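Carboxypeptidase A (Helicoverpa armigera, PDB 1JQG) is a zinc-containing mid-gut carboxypeptidase, made as a proenzyme, that probably removes C-terminal residues from peptides, consistent with a role in digestion. Local coordinates at residues T187-V199 / W213-V225. Residues are numbered along the deposited sequence; the frame is centred on the assembly and turned at random.
Sequences TLPATLYAIHKLV and WIILPVANPDGYV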
ATOM      1  N   THR A 187      -1.245  -6.440   0.755  1.00 18.74           N
ATOM      2  CA  THR A 187      -1.301  -5.530   1.878  1.00 15.72           C
ATOM      3  C   THR A 187      -2.426  -5.858   2.854  1.00 18.32           C
ATOM      4  O   THR A 187      -2.294  -5.530   4.077  1.00 17.32           O
ATOM      5  CB  THR A 187      -1.419  -4.062   1.459  1.00 14.70           C
ATOM      6  OG1 THR A 187      -2.641  -3.817   0.754  1.00 17.74           O
ATOM      7  CG2 THR A 187      -0.213  -3.696   0.611  1.00 24.69           C
ATOM      8  N   LEU A 188      -3.513  -6.446   2.368  1.00 15.48           N
ATOM      9  CA  LEU A 188      -4.678  -6.780   3.169  1.00 14.17           C
ATOM     10  C   LEU A 188      -4.412  -7.846   4.206  1.00 17.65           C
ATOM     11  O   LEU A 188      -4.598  -7.675   5.428  1.00 15.79           O
ATOM     12  CB  LEU A 188      -5.876  -7.167   2.290  1.00 13.23           C
ATOM     13  CG  LEU A 188      -7.183  -7.495   3.048  1.00 19.64           C
ATOM     14  CD1 LEU A 188      -7.738  -6.338   3.888  1.00 13.10           C
ATOM     15  CD2 LEU A 188      -8.316  -7.957   2.145  1.00 15.82           C
ATOM     16  N   PRO A 189      -3.766  -8.961   3.842  1.00 20.08           N
ATOM     17  CA  PRO A 189      -3.356  -9.970   4.812  1.00 16.91           C
ATOM     18  C   PRO A 189      -2.590  -9.395   5.982  1.00 20.26           C
ATOM     19  O   PRO A 189      -2.567  -9.880   7.129  1.00 24.84           O
ATOM     20  CB  PRO A 189      -2.518 -10.933   3.965  1.00 16.86           C
ATOM     21  CG  PRO A 189      -3.085 -10.799   2.581  1.00 18.41           C
ATOM     22  CD  PRO A 189      -3.380  -9.330   2.455  1.00 16.84           C
ATOM     23  N   ALA A 190      -1.675  -8.435   5.701  1.00 19.31           N
ATOM     24  CA  ALA A 190      -0.852  -7.835   6.743  1.00 17.71           C
ATOM     25  C   ALA A 190      -1.678  -7.113   7.796  1.00 21.86           C
ATOM     26  O   ALA A 190      -1.538  -7.280   9.004  1.00 25.57           O
ATOM     27  CB  ALA A 190       0.108  -6.844   6.122  1.00 18.11           C
ATOM     28  N   THR A 191      -2.643  -6.309   7.362  1.00 20.60           N
ATOM     29  CA  THR A 191      -3.523  -5.560   8.245  1.00 19.97           C
ATOM     30  C   THR A 191      -4.545  -6.459   8.903  1.00 22.03           C
ATOM     31  O   THR A 191      -5.115  -6.227   9.970  1.00 23.02           O
ATOM     32  CB  THR A 191      -4.209  -4.424   7.428  1.00 22.62           C
ATOM     33  OG1 THR A 191      -4.521  -3.267   8.194  1.00 27.28           O
ATOM     34  CG2 THR A 191      -5.417  -4.945   6.675  1.00 12.24           C
ATOM     35  N   LEU A 192      -4.867  -7.585   8.279  1.00 22.41           N
ATOM     36  CA  LEU A 192      -5.816  -8.553   8.791  1.00 18.49           C
ATOM     37  C   LEU A 192      -5.182  -9.385   9.888  1.00 19.00           C
ATOM     38  O   LEU A 192      -5.776  -9.971  10.812  1.00 21.87           O
ATOM     39  CB  LEU A 192      -6.296  -9.438   7.611  1.00 24.36           C
ATOM     40  CG  LEU A 192      -7.764  -9.314   7.150  1.00 17.91           C
ATOM     41  CD1 LEU A 192      -8.238  -7.897   7.177  1.00 14.21           C
ATOM     42  CD2 LEU A 192      -7.900  -9.930   5.773  1.00 13.92           C
ATOM     43  N   TYR A 193      -3.862  -9.566   9.792  1.00 19.32           N
ATOM     44  CA  TYR A 193      -3.144 -10.367  10.781  1.00 19.01           C
ATOM     45  C   TYR A 193      -3.077  -9.578  12.067  1.00 19.42           C
ATOM     46  O   TYR A 193      -3.217 -10.153  13.150  1.00 25.59           O
ATOM     47  CB  TYR A 193      -1.749 -10.733  10.256  1.00 21.61           C
ATOM     48  CG  TYR A 193      -1.059 -11.836  11.019  1.00 17.66           C
ATOM     49  CD1 TYR A 193      -1.236 -13.169  10.630  1.00 18.66           C
ATOM     50  CD2 TYR A 193      -0.256 -11.575  12.107  1.00 16.42           C
ATOM     51  CE1 TYR A 193      -0.608 -14.201  11.328  1.00 16.10           C
ATOM     52  CE2 TYR A 193       0.373 -12.593  12.786  1.00 19.32           C
ATOM     53  CZ  TYR A 193       0.183 -13.899  12.406  1.00 17.83           C
ATOM     54  OH  TYR A 193       0.820 -14.877  13.124  1.00 24.46           O
ATOM     55  N   ALA A 194      -2.883  -8.261  11.926  1.00 19.06           N
ATOM     56  CA  ALA A 194      -2.852  -7.360  13.081  1.00 17.67           C
ATOM     57  C   ALA A 194      -4.139  -7.394  13.904  1.00 19.23           C
ATOM     58  O   ALA A 194      -4.182  -7.270  15.138  1.00 18.83           O
ATOM     59  CB  ALA A 194      -2.539  -5.951  12.639  1.00 12.18           C
ATOM     60  N   ILE A 195      -5.288  -7.490  13.238  1.00 19.65           N
ATOM     61  CA  ILE A 195      -6.586  -7.666  13.879  1.00 16.82           C
ATOM     62  C   ILE A 195      -6.638  -9.020  14.583  1.00 21.81           C
ATOM     63  O   ILE A 195      -7.243  -9.168  15.659  1.00 15.18           O
ATOM     64  CB  ILE A 195      -7.713  -7.572  12.825  1.00 16.28           C
ATOM     65  CG1 ILE A 195      -7.800  -6.146  12.272  1.00 22.53           C
ATOM     66  CG2 ILE A 195      -9.039  -7.976  13.404  1.00 15.14           C
ATOM     67  CD1 ILE A 195      -8.760  -5.926  11.120  1.00 19.33           C
ATOM     68  N   HIS A 196      -6.033 -10.045  13.933  1.00 22.92           N
ATOM     69  CA  HIS A 196      -6.080 -11.403  14.444  1.00 22.75           C
ATOM     70  C   HIS A 196      -5.304 -11.519  15.740  1.00 22.82           C
ATOM     71  O   HIS A 196      -5.709 -12.171  16.694  1.00 24.45           O
ATOM     72  CB  HIS A 196      -5.636 -12.386  13.363  1.00 26.33           C
ATOM     73  CG  HIS A 196      -5.407 -13.794  13.827  1.00 27.48           C
ATOM     74  ND1 HIS A 196      -4.198 -14.374  14.165  1.00 27.59           N
ATOM     75  CD2 HIS A 196      -6.347 -14.745  14.006  1.00 24.39           C
ATOM     76  CE1 HIS A 196      -4.402 -15.622  14.539  1.00 23.01           C
ATOM     77  NE2 HIS A 196      -5.692 -15.863  14.458  1.00 24.82           N
ATOM     78  N   LYS A 197      -4.141 -10.903  15.812  1.00 21.63           N
ATOM     79  CA  LYS A 197      -3.325 -10.959  17.043  1.00 23.20           C
ATOM     80  C   LYS A 197      -3.782 -10.005  18.140  1.00 23.46           C
ATOM     81  O   LYS A 197      -3.515 -10.245  19.298  1.00 24.69           O
ATOM     82  CB  LYS A 197      -1.842 -10.671  16.767  1.00 18.97           C
ATOM     83  CG  LYS A 197      -1.158 -11.827  16.013  1.00 19.28           C
ATOM     84  CD  LYS A 197      -1.082 -12.967  17.029  1.00 29.49           C
ATOM     85  CE  LYS A 197      -0.518 -14.234  16.412  1.00 38.28           C
ATOM     86  NZ  LYS A 197      -0.352 -15.205  17.556  1.00 33.57           N
ATOM     87  N   LEU A 198      -4.500  -8.929  17.786  1.00 21.46           N
ATOM     88  CA  LEU A 198      -5.019  -8.007  18.784  1.00 20.93           C
ATOM     89  C   LEU A 198      -6.400  -8.391  19.301  1.00 16.58           C
ATOM     90  O   LEU A 198      -6.847  -7.887  20.326  1.00 16.00           O
ATOM     91  CB  LEU A 198      -5.035  -6.581  18.216  1.00 16.65           C
ATOM     92  CG  LEU A 198      -3.709  -5.946  17.861  1.00 18.74           C
ATOM     93  CD1 LEU A 198      -3.948  -4.632  17.133  1.00 22.57           C
ATOM     94  CD2 LEU A 198      -2.833  -5.680  19.075  1.00 13.76           C
ATOM     95  N   VAL A 199      -7.120  -9.226  18.580  1.00 16.09           N
ATOM     96  CA  VAL A 199      -8.485  -9.603  18.948  1.00 15.70           C
ATOM     97  C   VAL A 199      -8.650 -11.103  19.124  1.00 16.67           C
ATOM     98  O   VAL A 199      -9.161 -11.444  20.175  1.00 20.06           O
ATOM     99  CB  VAL A 199      -9.495  -9.100  17.888  1.00 18.89           C
ATOM    100  CG1 VAL A 199     -10.954  -9.347  18.241  1.00 13.29           C
ATOM    101  CG2 VAL A 199      -9.308  -7.609  17.602  1.00 18.63           C
ATOM    102  N   TRP A 213      -5.744   1.188  19.023  1.00 17.86           N
ATOM    103  CA  TRP A 213      -5.465   0.927  17.608  1.00 17.97           C
ATOM    104  C   TRP A 213      -6.638   1.292  16.695  1.00 22.52           C
ATOM    105  O   TRP A 213      -7.829   1.215  17.006  1.00 23.95           O
ATOM    106  CB  TRP A 213      -5.077  -0.519  17.356  1.00 13.86           C
ATOM    107  CG  TRP A 213      -4.002  -1.060  18.232  1.00 16.90           C
ATOM    108  CD1 TRP A 213      -4.077  -1.368  19.570  1.00 19.42           C
ATOM    109  CD2 TRP A 213      -2.676  -1.413  17.833  1.00 19.87           C
ATOM    110  NE1 TRP A 213      -2.881  -1.870  20.022  1.00 18.07           N
ATOM    111  CE2 TRP A 213      -2.008  -1.912  18.971  1.00 27.08           C
ATOM    112  CE3 TRP A 213      -1.983  -1.382  16.622  1.00 18.72           C
ATOM    113  CZ2 TRP A 213      -0.676  -2.352  18.927  1.00 27.21           C
ATOM    114  CZ3 TRP A 213      -0.687  -1.794  16.574  1.00 13.45           C
ATOM    115  CH2 TRP A 213      -0.029  -2.270  17.720  1.00 17.27           C
ATOM    116  N   ILE A 214      -6.269   1.771  15.494  1.00 20.60           N
ATOM    117  CA  ILE A 214      -7.192   2.106  14.442  1.00 15.94           C
ATOM    118  C   ILE A 214      -6.695   1.313  13.247  1.00 16.77           C
ATOM    119  O   ILE A 214      -5.567   1.503  12.778  1.00 17.92           O
ATOM    120  CB  ILE A 214      -7.231   3.608  14.138  1.00 21.95           C
ATOM    121  CG1 ILE A 214      -7.891   4.389  15.290  1.00 29.01           C
ATOM    122  CG2 ILE A 214      -8.001   3.891  12.832  1.00 17.35           C
ATOM    123  CD1 ILE A 214      -7.887   5.898  15.160  1.00 21.14           C
ATOM    124  N   ILE A 215      -7.544   0.440  12.692  1.00 15.99           N
ATOM    125  CA  ILE A 215      -7.169  -0.356  11.535  1.00 14.62           C
ATOM    126  C   ILE A 215      -8.187  -0.222  10.430  1.00 15.19           C
ATOM    127  O   ILE A 215      -9.354  -0.563  10.631  1.00 13.68           O
ATOM    128  CB  ILE A 215      -6.978  -1.832  11.931  1.00 21.71           C
ATOM    129  CG1 ILE A 215      -5.918  -1.951  13.047  1.00 17.52           C
ATOM    130  CG2 ILE A 215      -6.563  -2.662  10.711  1.00 16.90           C
ATOM    131  CD1 ILE A 215      -5.573  -3.360  13.470  1.00 21.64           C
ATOM    132  N   LEU A 216      -7.716   0.186   9.251  1.00 16.58           N
ATOM    133  CA  LEU A 216      -8.557   0.332   8.056  1.00 18.93           C
ATOM    134  C   LEU A 216      -8.083  -0.646   6.971  1.00 21.53           C
ATOM    135  O   LEU A 216      -7.096  -0.413   6.258  1.00 21.27           O
ATOM    136  CB  LEU A 216      -8.510   1.787   7.554  1.00 16.41           C
ATOM    137  CG  LEU A 216      -9.230   2.132   6.254  1.00 17.82           C
ATOM    138  CD1 LEU A 216     -10.729   1.902   6.316  1.00 15.78           C
ATOM    139  CD2 LEU A 216      -9.056   3.595   5.863  1.00 16.84           C
ATOM    140  N   PRO A 217      -8.724  -1.810   6.870  1.00 18.87           N
ATOM    141  CA  PRO A 217      -8.357  -2.860   5.925  1.00 16.06           C
ATOM    142  C   PRO A 217      -8.409  -2.423   4.475  1.00 21.01           C
ATOM    143  O   PRO A 217      -7.478  -2.647   3.696  1.00 20.12           O
ATOM    144  CB  PRO A 217      -9.235  -4.012   6.299  1.00 19.70           C
ATOM    145  CG  PRO A 217      -9.691  -3.746   7.720  1.00 17.83           C
ATOM    146  CD  PRO A 217      -9.806  -2.238   7.778  1.00 16.75           C
ATOM    147  N   VAL A 218      -9.539  -1.961   3.955  1.00 24.03           N
ATOM    148  CA  VAL A 218      -9.782  -1.589   2.594  1.00 19.51           C
ATOM    149  C   VAL A 218     -10.013  -0.091   2.420  1.00 23.25           C
ATOM    150  O   VAL A 218     -11.101   0.449   2.490  1.00 23.72           O
ATOM    151  CB  VAL A 218     -10.996  -2.326   1.990  1.00 16.16           C
ATOM    152  CG1 VAL A 218     -11.007  -2.137   0.473  1.00 17.51           C
ATOM    153  CG2 VAL A 218     -10.941  -3.805   2.326  1.00 17.08           C
ATOM    154  N   ALA A 219      -8.919   0.632   2.135  1.00 24.47           N
ATOM    155  CA  ALA A 219      -8.961   2.072   1.982  1.00 23.90           C
ATOM    156  C   ALA A 219      -9.508   2.529   0.641  1.00 22.45           C
ATOM    157  O   ALA A 219     -10.011   3.669   0.575  1.00 24.41           O
ATOM    158  CB  ALA A 219      -7.589   2.658   2.189  1.00 21.69           C
ATOM    159  N   ASN A 220      -9.538   1.619  -0.313  1.00 17.89           N
ATOM    160  CA  ASN A 220     -10.018   1.893  -1.663  1.00 17.14           C
ATOM    161  C   ASN A 220     -10.951   0.790  -2.175  1.00 18.39           C
ATOM    162  O   ASN A 220     -10.616  -0.018  -3.032  1.00 18.66           O
ATOM    163  CB  ASN A 220      -8.791   2.041  -2.579  1.00 17.97           C
ATOM    164  CG  ASN A 220      -9.121   2.526  -3.980  1.00 14.96           C
ATOM    165  OD1 ASN A 220      -8.217   2.474  -4.815  1.00 15.61           O
ATOM    166  ND2 ASN A 220     -10.341   2.948  -4.239  1.00 13.16           N
ATOM    167  N   PRO A 221     -12.160   0.689  -1.643  1.00 21.98           N
ATOM    168  CA  PRO A 221     -13.132  -0.352  -1.942  1.00 20.32           C
ATOM    169  C   PRO A 221     -13.582  -0.438  -3.391  1.00 20.95           C
ATOM    170  O   PRO A 221     -13.628  -1.530  -3.994  1.00 24.54           O
ATOM    171  CB  PRO A 221     -14.257  -0.052  -0.959  1.00 16.37           C
ATOM    172  CG  PRO A 221     -14.174   1.380  -0.623  1.00 17.42           C
ATOM    173  CD  PRO A 221     -12.683   1.624  -0.578  1.00 20.23           C
ATOM    174  N   ASP A 222     -13.866   0.686  -4.037  1.00 19.99           N
ATOM    175  CA  ASP A 222     -14.220   0.705  -5.458  1.00 19.30           C
ATOM    176  C   ASP A 222     -13.148   0.098  -6.377  1.00 20.71           C
ATOM    177  O   ASP A 222     -13.423  -0.641  -7.348  1.00 18.63           O
ATOM    178  CB  ASP A 222     -14.518   2.151  -5.902  1.00 17.89           C
ATOM    179  CG  ASP A 222     -15.714   2.772  -5.214  1.00 24.23           C
ATOM    180  OD1 ASP A 222     -16.542   2.081  -4.569  1.00 24.36           O
ATOM    181  OD2 ASP A 222     -15.889   4.019  -5.285  1.00 16.41           O
ATOM    182  N   GLY A 223     -11.881   0.483  -6.158  1.00 17.85           N
ATOM    183  CA  GLY A 223     -10.789  -0.019  -6.983  1.00 19.20           C
ATOM    184  C   GLY A 223     -10.555  -1.498  -6.709  1.00 19.91           C
ATOM    185  O   GLY A 223     -10.240  -2.300  -7.584  1.00 20.31           O
ATOM    186  N   TYR A 224     -10.559  -1.864  -5.426  1.00 17.60           N
ATOM    187  CA  TYR A 224     -10.354  -3.233  -5.012  1.00 18.56           C
ATOM    188  C   TYR A 224     -11.381  -4.160  -5.676  1.00 17.50           C
ATOM    189  O   TYR A 224     -11.021  -5.289  -6.058  1.00 16.38           O
ATOM    190  CB  TYR A 224     -10.400  -3.343  -3.477  1.00 19.71           C
ATOM    191  CG  TYR A 224      -9.954  -4.681  -2.916  1.00 21.57           C
ATOM    192  CD1 TYR A 224      -8.745  -5.232  -3.317  1.00 22.14           C
ATOM    193  CD2 TYR A 224     -10.705  -5.392  -2.010  1.00 19.47           C
ATOM    194  CE1 TYR A 224      -8.314  -6.440  -2.823  1.00 20.72           C
ATOM    195  CE2 TYR A 224     -10.289  -6.610  -1.500  1.00 19.35           C
ATOM    196  CZ  TYR A 224      -9.087  -7.129  -1.916  1.00 19.57           C
ATOM    197  OH  TYR A 224      -8.660  -8.335  -1.433  1.00 16.29           O
ATOM    198  N   VAL A 225     -12.625  -3.706  -5.762  1.00 14.96           N
ATOM    199  CA  VAL A 225     -13.697  -4.554  -6.314  1.00 19.98           C
ATOM    200  C   VAL A 225     -13.459  -4.667  -7.817  1.00 22.00           C
ATOM    201  O   VAL A 225     -13.654  -5.704  -8.434  1.00 20.70           O
ATOM    202  CB  VAL A 225     -15.089  -4.005  -5.980  1.00 26.67           C
ATOM    203  CG1 VAL A 225     -16.271  -4.552  -6.776  1.00 19.71           C
ATOM    204  CG2 VAL A 225     -15.411  -4.213  -4.492  1.00 17.84           C
TER
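With chi1 of -64° Leu-198 places CG anti to the carbonyl carbon, beside the backbone N; Trp-213 does the same, and the two meet at about a right angle. Leu-198 CD1 lies 3.7 Å from the centroid of the Trp-213 five-membered ring, 17° off the ring normal, a CH-pi contact over the face; CD2 is 3.9 Å from both NE1 and CE2. A hydrogen bond from NE1 to Leu-207 O also fixes the indole. Two residues on, Ile-215 sends CD1 to Ile-195 CG1 (3.8 Å) and Ala-194 CB (4.1 Å), while its CG2 runs past Thr-191 OG1. Pro-217 meets four helix residues: its CB is 3.7 Å from Leu-188 CD1 and touches Leu-192 CD1, its CG packs on Ile-195 CD1, and its CA takes Thr-191 CG2. The other Leu-188 methyl, CD2, reaches Tyr-224 OH at 3.6 Å, a hydroxyl hydrogen-bonded to His-122 O. This is helix-on-sheet packing in the alpha/beta carboxypeptidase fold: the axes of helix 187-199 and strand 213-216 come within 9.1 Å, with N-to-C directions 145° apart. Strand 212-216 lies between strands 155-161 and 173-178 of the mixed sheet, and helix 187-200 packs against helices 124-137 and 402-421.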